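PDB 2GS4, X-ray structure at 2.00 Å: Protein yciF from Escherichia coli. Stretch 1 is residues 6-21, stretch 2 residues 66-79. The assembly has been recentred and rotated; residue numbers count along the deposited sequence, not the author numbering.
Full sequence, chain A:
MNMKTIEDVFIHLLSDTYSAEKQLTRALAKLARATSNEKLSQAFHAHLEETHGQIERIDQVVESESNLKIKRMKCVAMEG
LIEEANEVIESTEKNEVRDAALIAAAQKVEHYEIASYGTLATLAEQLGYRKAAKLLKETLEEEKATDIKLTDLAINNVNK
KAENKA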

# COMPACT_ATOMS: atom_id res chain seq x y z
N ILE A 6 5.69 -18.11 8.50
CA ILE A 6 4.97 -17.77 7.27
C ILE A 6 3.52 -17.52 7.67
O ILE A 6 2.83 -16.66 7.14
CB ILE A 6 5.04 -18.95 6.29
CG1 ILE A 6 6.50 -19.20 5.90
CG2 ILE A 6 4.16 -18.69 5.07
CD1 ILE A 6 7.24 -17.95 5.44
N GLU A 7 3.11 -18.30 8.66
CA GLU A 7 1.78 -18.25 9.22
C GLU A 7 1.50 -16.86 9.81
O GLU A 7 0.43 -16.30 9.57
CB GLU A 7 1.67 -19.34 10.28
CG GLU A 7 0.44 -20.19 10.15
CD GLU A 7 -0.80 -19.34 10.15
OE1 GLU A 7 -0.84 -18.39 10.96
OE2 GLU A 7 -1.72 -19.61 9.36
N ASP A 8 2.44 -16.32 10.58
CA ASP A 8 2.24 -14.99 11.17
C ASP A 8 2.13 -13.95 10.05
O ASP A 8 1.31 -13.04 10.11
CB ASP A 8 3.41 -14.56 12.07
CG ASP A 8 3.57 -15.43 13.30
OD1 ASP A 8 2.55 -15.85 13.91
OD2 ASP A 8 4.73 -15.68 13.68
N VAL A 9 2.98 -14.08 9.03
CA VAL A 9 2.96 -13.15 7.90
C VAL A 9 1.60 -13.25 7.21
O VAL A 9 1.00 -12.24 6.87
CB VAL A 9 4.06 -13.47 6.85
CG1 VAL A 9 3.89 -12.56 5.62
CG2 VAL A 9 5.44 -13.25 7.44
N PHE A 10 1.13 -14.48 7.00
CA PHE A 10 -0.15 -14.69 6.35
C PHE A 10 -1.30 -14.09 7.15
O PHE A 10 -2.14 -13.38 6.58
CB PHE A 10 -0.41 -16.18 6.12
CG PHE A 10 -1.74 -16.48 5.46
CD1 PHE A 10 -2.79 -17.01 6.20
CD2 PHE A 10 -1.94 -16.21 4.11
CE1 PHE A 10 -4.03 -17.27 5.59
CE2 PHE A 10 -3.17 -16.46 3.50
CZ PHE A 10 -4.21 -17.00 4.25
N ILE A 11 -1.33 -14.34 8.46
CA ILE A 11 -2.41 -13.79 9.26
C ILE A 11 -2.35 -12.26 9.25
O ILE A 11 -3.38 -11.59 9.15
CB ILE A 11 -2.40 -14.36 10.72
CG1 ILE A 11 -3.62 -13.85 11.47
CG2 ILE A 11 -1.12 -14.00 11.45
CD1 ILE A 11 -4.85 -14.11 10.71
N HIS A 12 -1.15 -11.71 9.33
CA HIS A 12 -0.97 -10.26 9.30
C HIS A 12 -1.53 -9.67 8.01
O HIS A 12 -2.34 -8.74 8.05
CB HIS A 12 0.52 -9.90 9.42
CG HIS A 12 0.84 -8.51 8.99
ND1 HIS A 12 0.48 -7.39 9.72
CD2 HIS A 12 1.48 -8.04 7.88
CE1 HIS A 12 0.89 -6.30 9.09
NE2 HIS A 12 1.49 -6.67 7.97
N LEU A 13 -1.10 -10.20 6.86
CA LEU A 13 -1.57 -9.69 5.57
C LEU A 13 -3.07 -9.88 5.35
O LEU A 13 -3.71 -9.03 4.72
CB LEU A 13 -0.78 -10.35 4.43
CG LEU A 13 0.70 -9.94 4.29
CD1 LEU A 13 1.37 -10.82 3.24
CD2 LEU A 13 0.79 -8.47 3.89
N LEU A 14 -3.62 -10.98 5.84
CA LEU A 14 -5.04 -11.25 5.68
C LEU A 14 -5.85 -10.25 6.51
O LEU A 14 -6.89 -9.75 6.07
CB LEU A 14 -5.37 -12.68 6.13
CG LEU A 14 -6.82 -13.11 5.92
CD1 LEU A 14 -7.08 -13.31 4.45
CD2 LEU A 14 -7.09 -14.41 6.69
N SER A 15 -5.36 -9.97 7.71
CA SER A 15 -6.00 -9.04 8.63
C SER A 15 -5.96 -7.62 8.06
O SER A 15 -6.91 -6.83 8.24
CB SER A 15 -5.31 -9.06 9.99
OG SER A 15 -5.46 -10.31 10.63
N ASP A 16 -4.87 -7.31 7.37
CA ASP A 16 -4.71 -6.00 6.76
C ASP A 16 -5.71 -5.91 5.61
O ASP A 16 -6.42 -4.91 5.46
CB ASP A 16 -3.28 -5.84 6.21
CG ASP A 16 -2.69 -4.47 6.50
OD1 ASP A 16 -1.61 -4.16 5.93
OD2 ASP A 16 -3.28 -3.72 7.29
N THR A 17 -5.80 -6.98 4.83
CA THR A 17 -6.74 -7.00 3.71
C THR A 17 -8.18 -6.90 4.21
O THR A 17 -9.01 -6.23 3.59
CB THR A 17 -6.52 -8.25 2.84
OG1 THR A 17 -5.32 -8.09 2.07
CG2 THR A 17 -7.69 -8.48 1.90
N TYR A 18 -8.48 -7.52 5.35
CA TYR A 18 -9.83 -7.46 5.93
C TYR A 18 -10.12 -5.98 6.17
O TYR A 18 -11.18 -5.47 5.80
CB TYR A 18 -9.89 -8.21 7.26
CG TYR A 18 -11.28 -8.38 7.84
CD1 TYR A 18 -12.11 -9.41 7.39
CD2 TYR A 18 -11.77 -7.53 8.83
CE1 TYR A 18 -13.39 -9.59 7.91
CE2 TYR A 18 -13.06 -7.70 9.36
CZ TYR A 18 -13.86 -8.73 8.90
OH TYR A 18 -15.12 -8.92 9.42
N SER A 19 -9.17 -5.28 6.77
CA SER A 19 -9.32 -3.85 7.04
C SER A 19 -9.52 -3.08 5.73
O SER A 19 -10.38 -2.21 5.65
CB SER A 19 -8.11 -3.32 7.81
OG SER A 19 -8.05 -1.90 7.78
N ALA A 20 -8.72 -3.40 4.71
CA ALA A 20 -8.81 -2.72 3.43
C ALA A 20 -10.20 -2.84 2.79
O ALA A 20 -10.73 -1.87 2.27
CB ALA A 20 -7.75 -3.28 2.47
N GLU A 21 -10.76 -4.04 2.83
CA GLU A 21 -12.08 -4.28 2.25
C GLU A 21 -13.14 -3.50 3.03
O GLU A 21 -14.07 -2.94 2.45
CB GLU A 21 -12.40 -5.79 2.29
CG GLU A 21 -11.42 -6.64 1.47
CD GLU A 21 -11.60 -6.48 -0.03
OE1 GLU A 21 -12.08 -5.41 -0.47
OE2 GLU A 21 -11.25 -7.42 -0.78
N SER A 66 -8.27 -23.86 11.79
CA SER A 66 -8.40 -23.67 13.23
C SER A 66 -7.54 -22.57 13.86
O SER A 66 -7.99 -21.85 14.75
CB SER A 66 -8.12 -25.00 13.94
OG SER A 66 -8.93 -26.02 13.39
N ASN A 67 -6.30 -22.44 13.39
CA ASN A 67 -5.36 -21.45 13.92
C ASN A 67 -5.58 -20.02 13.43
O ASN A 67 -5.11 -19.07 14.06
CB ASN A 67 -3.95 -21.86 13.53
CG ASN A 67 -3.77 -21.93 12.03
OD1 ASN A 67 -4.48 -22.66 11.35
ND2 ASN A 67 -2.83 -21.15 11.51
N LEU A 68 -6.28 -19.85 12.32
CA LEU A 68 -6.51 -18.52 11.77
C LEU A 68 -7.44 -17.63 12.61
O LEU A 68 -8.34 -18.13 13.29
CB LEU A 68 -7.02 -18.65 10.33
CG LEU A 68 -6.09 -19.43 9.38
CD1 LEU A 68 -6.64 -19.45 7.96
CD2 LEU A 68 -4.71 -18.80 9.40
N LYS A 69 -7.19 -16.33 12.57
CA LYS A 69 -7.99 -15.33 13.29
C LYS A 69 -7.79 -14.04 12.50
O LYS A 69 -7.00 -14.02 11.57
CB LYS A 69 -7.46 -15.12 14.72
CG LYS A 69 -8.42 -14.36 15.66
CD LYS A 69 -7.77 -13.97 17.00
CE LYS A 69 -7.06 -12.62 16.93
NZ LYS A 69 -7.94 -11.46 17.26
N ILE A 70 -8.52 -12.97 12.81
CA ILE A 70 -8.30 -11.70 12.13
C ILE A 70 -7.86 -10.79 13.25
O ILE A 70 -8.56 -10.66 14.25
CB ILE A 70 -9.60 -11.08 11.52
CG1 ILE A 70 -10.07 -11.88 10.31
CG2 ILE A 70 -9.33 -9.64 11.10
CD1 ILE A 70 -9.06 -11.93 9.18
N LYS A 71 -6.68 -10.19 13.13
CA LYS A 71 -6.22 -9.29 14.17
C LYS A 71 -6.67 -7.88 13.78
O LYS A 71 -6.63 -7.51 12.61
CB LYS A 71 -4.69 -9.40 14.31
CG LYS A 71 -4.23 -10.76 14.88
CD LYS A 71 -2.70 -10.89 14.99
CE LYS A 71 -2.30 -12.03 15.93
NZ LYS A 71 -2.63 -11.74 17.36
N ARG A 72 -7.16 -7.12 14.76
CA ARG A 72 -7.66 -5.76 14.54
C ARG A 72 -6.55 -4.79 14.17
O ARG A 72 -5.53 -4.72 14.85
CB ARG A 72 -8.37 -5.27 15.81
CG ARG A 72 -9.24 -4.03 15.67
CD ARG A 72 -10.05 -3.87 16.96
NE ARG A 72 -11.01 -2.77 16.94
CZ ARG A 72 -12.24 -2.86 17.43
NH1 ARG A 72 -12.65 -4.00 17.98
NH2 ARG A 72 -13.05 -1.81 17.40
N MSE A 73 -6.74 -4.05 13.08
CA MSE A 73 -5.74 -3.08 12.64
C MSE A 73 -6.32 -2.23 11.51
O MSE A 73 -7.33 -2.58 10.92
CB MSE A 73 -4.47 -3.79 12.16
CG MSE A 73 -4.69 -4.83 11.04
SE MSE A 73 -3.08 -5.64 10.29
CE MSE A 73 -2.72 -6.97 11.64
N LYS A 74 -5.69 -1.09 11.25
CA LYS A 74 -6.13 -0.20 10.18
C LYS A 74 -5.08 -0.29 9.08
O LYS A 74 -3.90 -0.05 9.32
CB LYS A 74 -6.23 1.24 10.68
CG LYS A 74 -6.93 2.21 9.71
CD LYS A 74 -8.40 2.42 10.09
CE LYS A 74 -9.13 3.27 9.07
NZ LYS A 74 -8.43 4.56 8.76
N CYS A 75 -5.51 -0.66 7.88
CA CYS A 75 -4.60 -0.78 6.74
C CYS A 75 -4.33 0.64 6.22
O CYS A 75 -5.18 1.26 5.58
CB CYS A 75 -5.24 -1.64 5.64
SG CYS A 75 -4.28 -1.79 4.12
N VAL A 76 -3.13 1.13 6.52
CA VAL A 76 -2.70 2.46 6.13
C VAL A 76 -2.59 2.63 4.61
O VAL A 76 -2.85 3.71 4.08
CB VAL A 76 -1.37 2.80 6.83
CG1 VAL A 76 -0.76 4.07 6.28
CG2 VAL A 76 -1.63 2.96 8.33
N ALA A 77 -2.21 1.57 3.92
CA ALA A 77 -2.09 1.62 2.47
C ALA A 77 -3.45 1.92 1.84
O ALA A 77 -3.57 2.84 1.04
CB ALA A 77 -1.54 0.30 1.94
N MSE A 78 -4.48 1.16 2.20
CA MSE A 78 -5.80 1.41 1.62
C MSE A 78 -6.32 2.79 1.98
O MSE A 78 -6.97 3.44 1.17
CB MSE A 78 -6.82 0.36 2.08
CG MSE A 78 -8.20 0.62 1.47
SE MSE A 78 -8.18 0.59 -0.46
CE MSE A 78 -8.16 -1.33 -0.70
N GLU A 79 -6.05 3.22 3.21
CA GLU A 79 -6.48 4.52 3.70
C GLU A 79 -5.94 5.60 2.76
O GLU A 79 -6.66 6.52 2.36
CB GLU A 79 -5.97 4.71 5.14
CG GLU A 79 -6.31 6.00 5.85
CD GLU A 79 -5.69 6.04 7.24
OE1 GLU A 79 -6.44 5.94 8.24
OE2 GLU A 79 -4.45 6.17 7.34
O HOH W 1 -8.07 -6.21 10.49
O HOH W 2 -2.02 -1.88 9.56

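The contact joins one face of a helix, residues 6-21, to an extended segment that turns into a second helix at Val76. The closest CA pairs run in the same direction along both stretches, though in uneven steps, from Ile11 with Leu68 through Ser15 with Ile70 and Asp16 with Cys75 to Ala20 with Met78, and together the two sides bury 891 Å².

The firmest polar evidence lies in two serines one helical turn apart. Lys71 N donates to Ser15 OG at 2.8 Å with an N-H...O angle of 163°, and Cys75 N donates to Ser19 OG, also at 2.8 Å, with an angle of 157°. Both distances are short and both angles nearly straight, so the loop backbone is fixed at two points four residues apart, matching the spacing of the serines. Ser15 OG in turn donates to Ile11 O at 2.9 Å. Its hydroxyl therefore accepts from the loop while giving its own proton to the helix backbone, with chi1 in the m well (-65°). Ser19, by contrast, is t (chi1 165°).

Two waters extend this pattern. Water 1 donates to Ser15 O at 2.6 Å and to Lys71 O at 2.9 Å, bridging the two backbones, carbonyl to carbonyl. Water 2 donates to Lys74 O at 2.6 Å and to Asp16 OD2 at 3.2 Å, so a carboxylate takes the place of a helix carbonyl. The same Asp16 OD2 lies 3.3 Å from Cys75 CA, a close packing contact.

Apolar packing fills the spaces around these bonds. Leu68 CD2 meets Phe10 CD1 at 4.1 Å, near the ring plane and at its edge. The Ile70 side chain makes apolar contacts with two helix residues: its CD1 is 4.0 Å from Leu14 CD2, and its CG2 is 3.9 Å from Tyr18 CD2, approaching that ring obliquely. Farther along, Ala20 CB lies 4.1 Å from Cys75 SG and 3.7 Å from Met78 CE, and the short alanine side chain accompanies a CA separation of only 5.4 Å between Ala20 CA and Met78 CA.

Met73, a selenomethionine, gives up more area to the contact than any other residue, 97 Å². Its CE is 3.7 Å from Ser15 CB and 3.8 Å from His12 ND1, and its SE lies 3.6 Å from Asp16 OD2. The selenium is 4.7 Å from the His12 ring centroid and 52° off the ring normal, an oblique approach.

Within the second stretch, Met78 N donates to Cys75 SG at 3.5 Å and 167°, a capping bond at the N-terminus of the helix. Cys75 thus caps that helix through its side chain while its backbone nitrogen is held by Ser19. Lys74 NZ and Glu79 OE1 form a salt bridge at 2.5 Å, spanning the same helix start.

One region needs caution: Ile11 CD1 and Lys69 O are modelled 2.3 Å apart, a clash that cannot support any interaction.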